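Local coordinates for protein invasin homolog AafB, Major fimbrial subunit of aggregative adherence fimbria II AafA chimeric construct (Escherichia coli, PDB 4OR1) that probably serves as the minor subunit of a chaperone-usher aggregative adherence fimbria, engineered here as a fusion carrying a strand of the major subunit, at residues A[13-18]-A[124-129]; A[48-53]-A[78-83]. All blocks are in the same frame, centred on the assembly; numbering follows the deposited sequence.

Contact 1: A[13-18]-A[124-129]; sequences TEISLE and FSVSGK
The two sheets of the immunoglobulin-like AafB sandwich meet where Ile-15 and Leu-17, on its first strand, pack on Phe-124, Val-126 and Gly-128 of strand 120-131. The two short strands run nearly antiparallel, at 155° and with axes 7.6 Å apart, and belong to different sheets. Ile-15 is fully extended, its CG1 anti to the backbone N (chi1 -178°), and its terminal methyl comes down on the partner's backbone. There Ile-15 CD1 is 3.6 Å from Val-126 O and 3.7 Å from Gly-128 N, while its side-chain neighbour on 124-129 is Val-126 CG1. Gly-128 offers this methyl main chain alone. Leu-17 uses a single branch: its CD2 lies 3.6 Å from Phe-124 O, 3.9 Å from Phe-124 CB and 3.8 Å from Val-126 CG2, the leucine and valine side chains crossing at about a right angle. Phe-107 covers both Leu-17 and Val-126, and Ile-50 closes over Ile-15 and Val-126. In this engineered chimera the fused AafA strand 146-154 pairs with strand 120-131, and its Lys-146 touches Ile-15. Inward-facing apolar side chains from strands of opposite sheets form the core of an immunoglobulin-like β-sandwich, here in a chaperone-usher pilin.

Contact 2: A[48-53]-A[78-83]; sequences FHIQMN and VRLGRE
Ile-50 and Met-52 of strand 47-52 face Val-78 and Leu-80 of strand 75-80 across the interior of the immunoglobulin-like β-sandwich, all within the AafB part of the fusion. The short strand segments run close to antiparallel, at 169°, with axes 8.7 Å apart; they lie in different sheets, and the bridging is done by side chains, Leu-80 also resting on the facing main chain. At Ile-50 the γ-methyl makes the contact, CG2 standing 4.3 Å from Leu-80 CD1, while CD1 of the isoleucine lies against Val-126. Gln-51 has its CB turned away from strand 75-80 and takes part through its main chain, the carbonyl carbon C lying 4.3 Å from Leu-80 CD1. Leu-80 CD1 is also 4.1 Å from Met-52 N and 4.2 Å from Met-52 CB, and thus covers three successive residues of the facing strand. Leu-80 CG is anti to its own carbonyl carbon and CD1 extends beyond it (chi2 171°), which carries this methyl across to the other sheet. Around these groups Val-109 lies against Leu-80, Val-66 packs on both Met-52 and Val-78, and Tyr-64 OH makes a weak hydrogen bond with Met-52 N. Arg-79, between the two inward-facing residues, has its CB turned away from strand 47-52 and forms salt bridges with Asp-30 and Asp-112. The methionine runs out in an extended chain, CG anti to the backbone N (chi1 -166°), and meets Val-78 crosswise, the two side chains at about a right angle. Here the thioether sulphur makes the closest approach, Met-52 SD lying 4.1 Å from Val-78 CG2.

Overall arrangement
Contacts 1 and 2 are both buried, and each joins the six-stranded sheet to the four-stranded one. Contact 1 uses the outermost strand 13-19, whereas contact 2 uses strand 75-80, inside the same sheet, and lies nearer the middle of the chain. Their partners, 120-131 and 47-52, are neighbours, linked by probable backbone hydrogen bonds from Ser-127 N to Gln-51 O and from Asn-53 N to Ser-125 O. Both contacts are apolar and set methyls on main chain; contact 1 also uses Gly-128, contact 2 a thioether. Val-126 and Ile-50 touch, making one continuous core. Ser-125 and Ser-127 both hydrogen-bond the Asn-53 side chain, and Ser-127 OG also bonds Thr-147 OG1 of the fused AafA strand.

Contact 1: A[13-18]-A[124-129]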
ATOM      1  N   THR A  13      10.576   2.501  14.695  1.00 75.43           N
ATOM      2  CA  THR A  13       9.563   2.260  13.669  1.00 71.97           C
ATOM      3  C   THR A  13      10.175   2.320  12.275  1.00 69.68           C
ATOM      4  O   THR A  13      10.428   3.415  11.765  1.00 78.57           O
ATOM      5  CB  THR A  13       8.440   3.325  13.743  1.00 72.04           C
ATOM      6  OG1 THR A  13       7.833   3.298  15.038  1.00 78.92           O
ATOM      7  CG2 THR A  13       7.374   3.070  12.699  1.00 71.98           C
ATOM      8  N   GLU A  14      10.410   1.163  11.654  1.00 63.88           N
ATOM      9  CA  GLU A  14      10.873   1.153  10.257  1.00 66.71           C
ATOM     10  C   GLU A  14       9.943   0.411   9.266  1.00 62.98           C
ATOM     11  O   GLU A  14       9.375  -0.646   9.577  1.00 57.84           O
ATOM     12  CB  GLU A  14      12.337   0.702  10.145  1.00 68.01           C
ATOM     13  CG  GLU A  14      12.535  -0.791  10.107  1.00 76.50           C
ATOM     14  CD  GLU A  14      13.905  -1.171   9.614  1.00 78.25           C
ATOM     15  OE1 GLU A  14      14.000  -1.649   8.461  1.00 76.68           O
ATOM     16  OE2 GLU A  14      14.882  -0.978  10.372  1.00 81.38           O
ATOM     17  N   ILE A  15       9.796   0.999   8.078  1.00 58.37           N
ATOM     18  CA  ILE A  15       8.852   0.522   7.067  1.00 52.63           C
ATOM     19  C   ILE A  15       9.540   0.356   5.719  1.00 53.94           C
ATOM     20  O   ILE A  15      10.366   1.183   5.312  1.00 52.01           O
ATOM     21  CB  ILE A  15       7.651   1.483   6.922  1.00 50.62           C
ATOM     22  CG1 ILE A  15       6.640   0.955   5.894  1.00 49.05           C
ATOM     23  CG2 ILE A  15       8.131   2.895   6.566  1.00 52.87           C
ATOM     24  CD1 ILE A  15       5.353   1.771   5.800  1.00 47.65           C
ATOM     25  N   SER A  16       9.191  -0.719   5.028  1.00 51.44           N
ATOM     26  CA  SER A  16       9.753  -0.968   3.724  1.00 54.65           C
ATOM     27  C   SER A  16       8.668  -1.466   2.784  1.00 54.90           C
ATOM     28  O   SER A  16       7.730  -2.143   3.209  1.00 57.39           O
ATOM     29  CB  SER A  16      10.892  -1.983   3.826  1.00 52.86           C
ATOM     30  OG  SER A  16      10.380  -3.274   4.102  1.00 52.90           O
ATOM     31  N   LEU A  17       8.817  -1.126   1.508  1.00 51.49           N
ATOM     32  CA  LEU A  17       7.902  -1.553   0.468  1.00 49.23           C
ATOM     33  C   LEU A  17       8.701  -2.021  -0.765  1.00 53.52           C
ATOM     34  O   LEU A  17       9.626  -1.334  -1.207  1.00 51.02           O
ATOM     35  CB  LEU A  17       6.971  -0.389   0.126  1.00 46.60           C
ATOM     36  CG  LEU A  17       5.954  -0.515  -1.008  1.00 46.05           C
ATOM     37  CD1 LEU A  17       4.946  -1.616  -0.731  1.00 43.73           C
ATOM     38  CD2 LEU A  17       5.270   0.826  -1.230  1.00 43.60           C
ATOM     39  N   GLU A  18       8.340  -3.181  -1.315  1.00 57.11           N
ATOM     40  CA  GLU A  18       9.066  -3.783  -2.436  0.50 57.41           C
ATOM     41  C   GLU A  18       8.132  -4.180  -3.564  1.00 58.41           C
ATOM     42  O   GLU A  18       7.250  -5.022  -3.370  1.00 59.37           O
ATOM     43  CB  GLU A  18       9.826  -5.032  -1.980  0.50 64.57           C
ATOM     44  CG  GLU A  18      10.924  -4.790  -0.958  1.00 84.09           C
ATOM     45  CD  GLU A  18      11.985  -3.815  -1.438  1.00101.00           C
ATOM     46  OE1 GLU A  18      12.272  -3.791  -2.660  1.00102.19           O
ATOM     47  OE2 GLU A  18      12.530  -3.073  -0.588  1.00103.59           O
ATOM     48  N   PHE A 124       4.235   3.691  -5.817  1.00 46.17           N
ATOM     49  CA  PHE A 124       3.442   3.394  -4.632  1.00 45.39           C
ATOM     50  C   PHE A 124       4.135   4.027  -3.438  1.00 47.08           C
ATOM     51  O   PHE A 124       5.331   3.809  -3.225  1.00 49.02           O
ATOM     52  CB  PHE A 124       3.316   1.890  -4.416  1.00 43.15           C
ATOM     53  CG  PHE A 124       2.581   1.172  -5.505  1.00 44.51           C
ATOM     54  CD1 PHE A 124       1.511   1.760  -6.165  1.00 49.74           C
ATOM     55  CD2 PHE A 124       2.963  -0.105  -5.877  1.00 51.77           C
ATOM     56  CE1 PHE A 124       0.828   1.084  -7.178  1.00 51.83           C
ATOM     57  CE2 PHE A 124       2.281  -0.794  -6.880  1.00 55.62           C
ATOM     58  CZ  PHE A 124       1.211  -0.195  -7.528  1.00 50.73           C
ATOM     59  N   SER A 125       3.392   4.814  -2.665  1.00 41.54           N
ATOM     60  CA  SER A 125       3.946   5.433  -1.472  1.00 39.17           C
ATOM     61  C   SER A 125       3.066   5.164  -0.264  1.00 43.21           C
ATOM     62  O   SER A 125       1.880   5.504  -0.255  1.00 49.11           O
ATOM     63  CB  SER A 125       4.116   6.925  -1.676  1.00 38.02           C
ATOM     64  OG  SER A 125       4.488   7.539  -0.459  1.00 46.47           O
ATOM     65  N   VAL A 126       3.662   4.564   0.761  1.00 46.68           N
ATOM     66  CA  VAL A 126       2.928   4.073   1.923  1.00 44.59           C
ATOM     67  C   VAL A 126       3.558   4.543   3.231  1.00 48.59           C
ATOM     68  O   VAL A 126       4.775   4.432   3.401  1.00 55.71           O
ATOM     69  CB  VAL A 126       2.919   2.544   1.918  1.00 43.69           C
ATOM     70  CG1 VAL A 126       2.272   2.015   3.167  1.00 42.83           C
ATOM     71  CG2 VAL A 126       2.179   2.033   0.697  1.00 48.23           C
ATOM     72  N   SER A 127       2.732   5.038   4.154  1.00 45.66           N
ATOM     73  CA  SER A 127       3.202   5.454   5.483  1.00 46.63           C
ATOM     74  C   SER A 127       2.617   4.603   6.597  1.00 48.23           C
ATOM     75  O   SER A 127       1.458   4.209   6.533  1.00 53.26           O
ATOM     76  CB  SER A 127       2.879   6.920   5.750  1.00 45.99           C
ATOM     77  OG  SER A 127       3.372   7.738   4.709  1.00 54.51           O
ATOM     78  N   GLY A 128       3.424   4.333   7.623  1.00 53.12           N
ATOM     79  CA  GLY A 128       3.010   3.502   8.760  1.00 54.07           C
ATOM     80  C   GLY A 128       3.316   4.085  10.134  1.00 55.81           C
ATOM     81  O   GLY A 128       4.298   4.809  10.308  1.00 57.63           O
ATOM     82  N   LYS A 129       2.457   3.770  11.104  1.00 53.65           N
ATOM     83  CA  LYS A 129       2.622   4.149  12.511  1.00 48.53           C
ATOM     84  C   LYS A 129       2.566   2.879  13.346  1.00 49.14           C
ATOM     85  O   LYS A 129       1.938   1.904  12.937  1.00 47.83           O
ATOM     86  CB  LYS A 129       1.448   5.014  12.985  1.00 49.54           C
ATOM     87  CG  LYS A 129       1.407   6.473  12.573  1.00 49.55           C
ATOM     88  CD  LYS A 129      -0.014   6.990  12.829  1.00 57.39           C
ATOM     89  CE  LYS A 129      -0.103   8.507  12.822  1.00 65.89           C
ATOM     90  NZ  LYS A 129      -0.235   9.093  11.449  1.00 69.59           N
TER

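Contact 2: A[48-53]-A[78-83]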
ATOM      1  N   PHE A  48      -0.721  -1.796  14.511  1.00 54.41           N
ATOM      2  CA  PHE A  48      -0.113  -1.043  13.417  1.00 50.75           C
ATOM      3  C   PHE A  48      -1.139  -0.215  12.659  1.00 47.01           C
ATOM      4  O   PHE A  48      -2.293  -0.624  12.511  1.00 45.25           O
ATOM      5  CB  PHE A  48       0.552  -2.005  12.439  1.00 48.08           C
ATOM      6  CG  PHE A  48       1.440  -3.018  13.094  1.00 49.90           C
ATOM      7  CD1 PHE A  48       0.912  -4.190  13.634  1.00 51.85           C
ATOM      8  CD2 PHE A  48       2.811  -2.809  13.162  1.00 51.06           C
ATOM      9  CE1 PHE A  48       1.732  -5.140  14.235  1.00 54.62           C
ATOM     10  CE2 PHE A  48       3.646  -3.755  13.755  1.00 53.50           C
ATOM     11  CZ  PHE A  48       3.104  -4.928  14.288  1.00 55.22           C
ATOM     12  N   HIS A  49      -0.706   0.947  12.186  1.00 44.41           N
ATOM     13  CA  HIS A  49      -1.495   1.748  11.255  1.00 49.55           C
ATOM     14  C   HIS A  49      -0.761   1.843   9.923  1.00 53.09           C
ATOM     15  O   HIS A  49       0.470   1.934   9.886  1.00 58.87           O
ATOM     16  CB  HIS A  49      -1.751   3.147  11.813  1.00 48.44           C
ATOM     17  CG  HIS A  49      -2.404   4.075  10.837  1.00 52.19           C
ATOM     18  ND1 HIS A  49      -3.771   4.248  10.772  1.00 53.73           N
ATOM     19  CD2 HIS A  49      -1.877   4.879   9.883  1.00 56.08           C
ATOM     20  CE1 HIS A  49      -4.057   5.124   9.826  1.00 56.11           C
ATOM     21  NE2 HIS A  49      -2.926   5.521   9.269  1.00 59.63           N
ATOM     22  N   ILE A  50      -1.525   1.829   8.834  1.00 48.94           N
ATOM     23  CA  ILE A  50      -0.963   1.907   7.488  1.00 47.35           C
ATOM     24  C   ILE A  50      -1.887   2.729   6.590  1.00 46.18           C
ATOM     25  O   ILE A  50      -3.109   2.623   6.687  1.00 44.28           O
ATOM     26  CB  ILE A  50      -0.705   0.480   6.918  1.00 46.81           C
ATOM     27  CG1 ILE A  50       0.272   0.508   5.773  1.00 54.26           C
ATOM     28  CG2 ILE A  50      -1.959  -0.202   6.462  1.00 53.36           C
ATOM     29  CD1 ILE A  50       1.610   0.983   6.181  1.00 72.14           C
ATOM     30  N   GLN A  51      -1.312   3.565   5.739  1.00 45.54           N
ATOM     31  CA  GLN A  51      -2.108   4.309   4.763  1.00 49.81           C
ATOM     32  C   GLN A  51      -1.269   4.545   3.536  1.00 49.00           C
ATOM     33  O   GLN A  51      -0.040   4.559   3.614  1.00 59.32           O
ATOM     34  CB  GLN A  51      -2.615   5.642   5.329  1.00 57.31           C
ATOM     35  CG  GLN A  51      -1.591   6.764   5.376  1.00 68.11           C
ATOM     36  CD  GLN A  51      -2.154   8.073   5.914  1.00 76.59           C
ATOM     37  OE1 GLN A  51      -3.348   8.187   6.224  1.00 78.51           O
ATOM     38  NE2 GLN A  51      -1.289   9.075   6.024  1.00 83.23           N
ATOM     39  N   MET A  52      -1.928   4.713   2.399  1.00 44.72           N
ATOM     40  CA  MET A  52      -1.229   4.921   1.146  1.00 42.68           C
ATOM     41  C   MET A  52      -1.358   6.396   0.818  1.00 41.65           C
ATOM     42  O   MET A  52      -2.422   6.971   1.002  1.00 47.18           O
ATOM     43  CB  MET A  52      -1.885   4.066   0.075  1.00 40.21           C
ATOM     44  CG  MET A  52      -1.084   3.913  -1.171  1.00 44.16           C
ATOM     45  SD  MET A  52      -1.656   2.503  -2.136  1.00 46.71           S
ATOM     46  CE  MET A  52      -0.233   2.350  -3.213  1.00 48.52           C
ATOM     47  N   ASN A  53      -0.290   7.031   0.365  1.00 39.23           N
ATOM     48  CA  ASN A  53      -0.395   8.444   0.023  1.00 41.65           C
ATOM     49  C   ASN A  53      -0.799   8.571  -1.440  1.00 45.30           C
ATOM     50  O   ASN A  53       0.031   8.792  -2.327  1.00 54.86           O
ATOM     51  CB  ASN A  53       0.890   9.201   0.362  1.00 41.31           C
ATOM     52  CG  ASN A  53       1.336   8.969   1.800  1.00 42.27           C
ATOM     53  OD1 ASN A  53       0.724   9.469   2.760  1.00 40.50           O
ATOM     54  ND2 ASN A  53       2.396   8.192   1.955  1.00 37.15           N
ATOM     55  N   VAL A  78      -6.181   0.147  -6.912  1.00 33.56           N
ATOM     56  CA  VAL A  78      -5.393  -0.763  -6.085  1.00 35.19           C
ATOM     57  C   VAL A  78      -5.941  -0.785  -4.669  1.00 36.93           C
ATOM     58  O   VAL A  78      -6.523   0.208  -4.211  1.00 40.87           O
ATOM     59  CB  VAL A  78      -3.896  -0.348  -6.068  1.00 33.79           C
ATOM     60  CG1 VAL A  78      -3.341  -0.272  -7.504  1.00 33.46           C
ATOM     61  CG2 VAL A  78      -3.698   0.980  -5.358  1.00 29.80           C
ATOM     62  N   ARG A  79      -5.771  -1.911  -3.979  1.00 35.57           N
ATOM     63  CA  ARG A  79      -6.164  -1.984  -2.571  1.00 38.14           C
ATOM     64  C   ARG A  79      -5.042  -2.498  -1.675  1.00 37.13           C
ATOM     65  O   ARG A  79      -4.172  -3.245  -2.129  1.00 38.62           O
ATOM     66  CB  ARG A  79      -7.465  -2.792  -2.377  1.00 40.17           C
ATOM     67  CG  ARG A  79      -7.315  -4.272  -2.592  1.00 43.22           C
ATOM     68  CD  ARG A  79      -8.662  -4.997  -2.545  1.00 49.38           C
ATOM     69  NE  ARG A  79      -8.475  -6.434  -2.807  1.00 53.62           N
ATOM     70  CZ  ARG A  79      -8.711  -7.031  -3.973  1.00 50.62           C
ATOM     71  NH1 ARG A  79      -9.184  -6.338  -4.998  1.00 52.76           N
ATOM     72  NH2 ARG A  79      -8.487  -8.323  -4.105  1.00 48.46           N
ATOM     73  N   LEU A  80      -5.073  -2.074  -0.410  1.00 38.73           N
ATOM     74  CA  LEU A  80      -4.136  -2.531   0.607  1.00 44.93           C
ATOM     75  C   LEU A  80      -4.667  -3.717   1.372  1.00 53.04           C
ATOM     76  O   LEU A  80      -5.834  -4.064   1.260  1.00 56.13           O
ATOM     77  CB  LEU A  80      -3.898  -1.431   1.624  1.00 45.55           C
ATOM     78  CG  LEU A  80      -2.785  -0.425   1.345  1.00 48.82           C
ATOM     79  CD1 LEU A  80      -2.853   0.690   2.356  1.00 49.35           C
ATOM     80  CD2 LEU A  80      -1.425  -1.080   1.403  1.00 51.42           C
ATOM     81  N   GLY A  81      -3.801  -4.321   2.178  1.00 64.16           N
ATOM     82  CA  GLY A  81      -4.224  -5.324   3.147  1.00 82.97           C
ATOM     83  C   GLY A  81      -3.834  -6.727   2.753  1.00 93.93           C
ATOM     84  O   GLY A  81      -3.725  -7.034   1.578  1.00117.91           O
ATOM     85  N   ARG A  82      -3.618  -7.580   3.743  1.00100.76           N
ATOM     86  CA  ARG A  82      -3.294  -8.975   3.496  1.00107.73           C
ATOM     87  C   ARG A  82      -4.131  -9.891   4.383  1.00113.84           C
ATOM     88  O   ARG A  82      -4.809 -10.789   3.885  1.00119.62           O
ATOM     89  CB  ARG A  82      -1.794  -9.237   3.701  1.00 98.16           C
ATOM     90  N   GLU A  83      -4.101  -9.647   5.692  1.00109.69           N
ATOM     91  CA  GLU A  83      -4.701 -10.562   6.661  1.00 94.09           C
ATOM     92  C   GLU A  83      -5.869  -9.962   7.446  1.00 83.33           C
ATOM     93  O   GLU A  83      -7.021 -10.243   7.126  1.00 81.89           O
ATOM     94  CB  GLU A  83      -3.630 -11.145   7.600  1.00 85.53           C
TER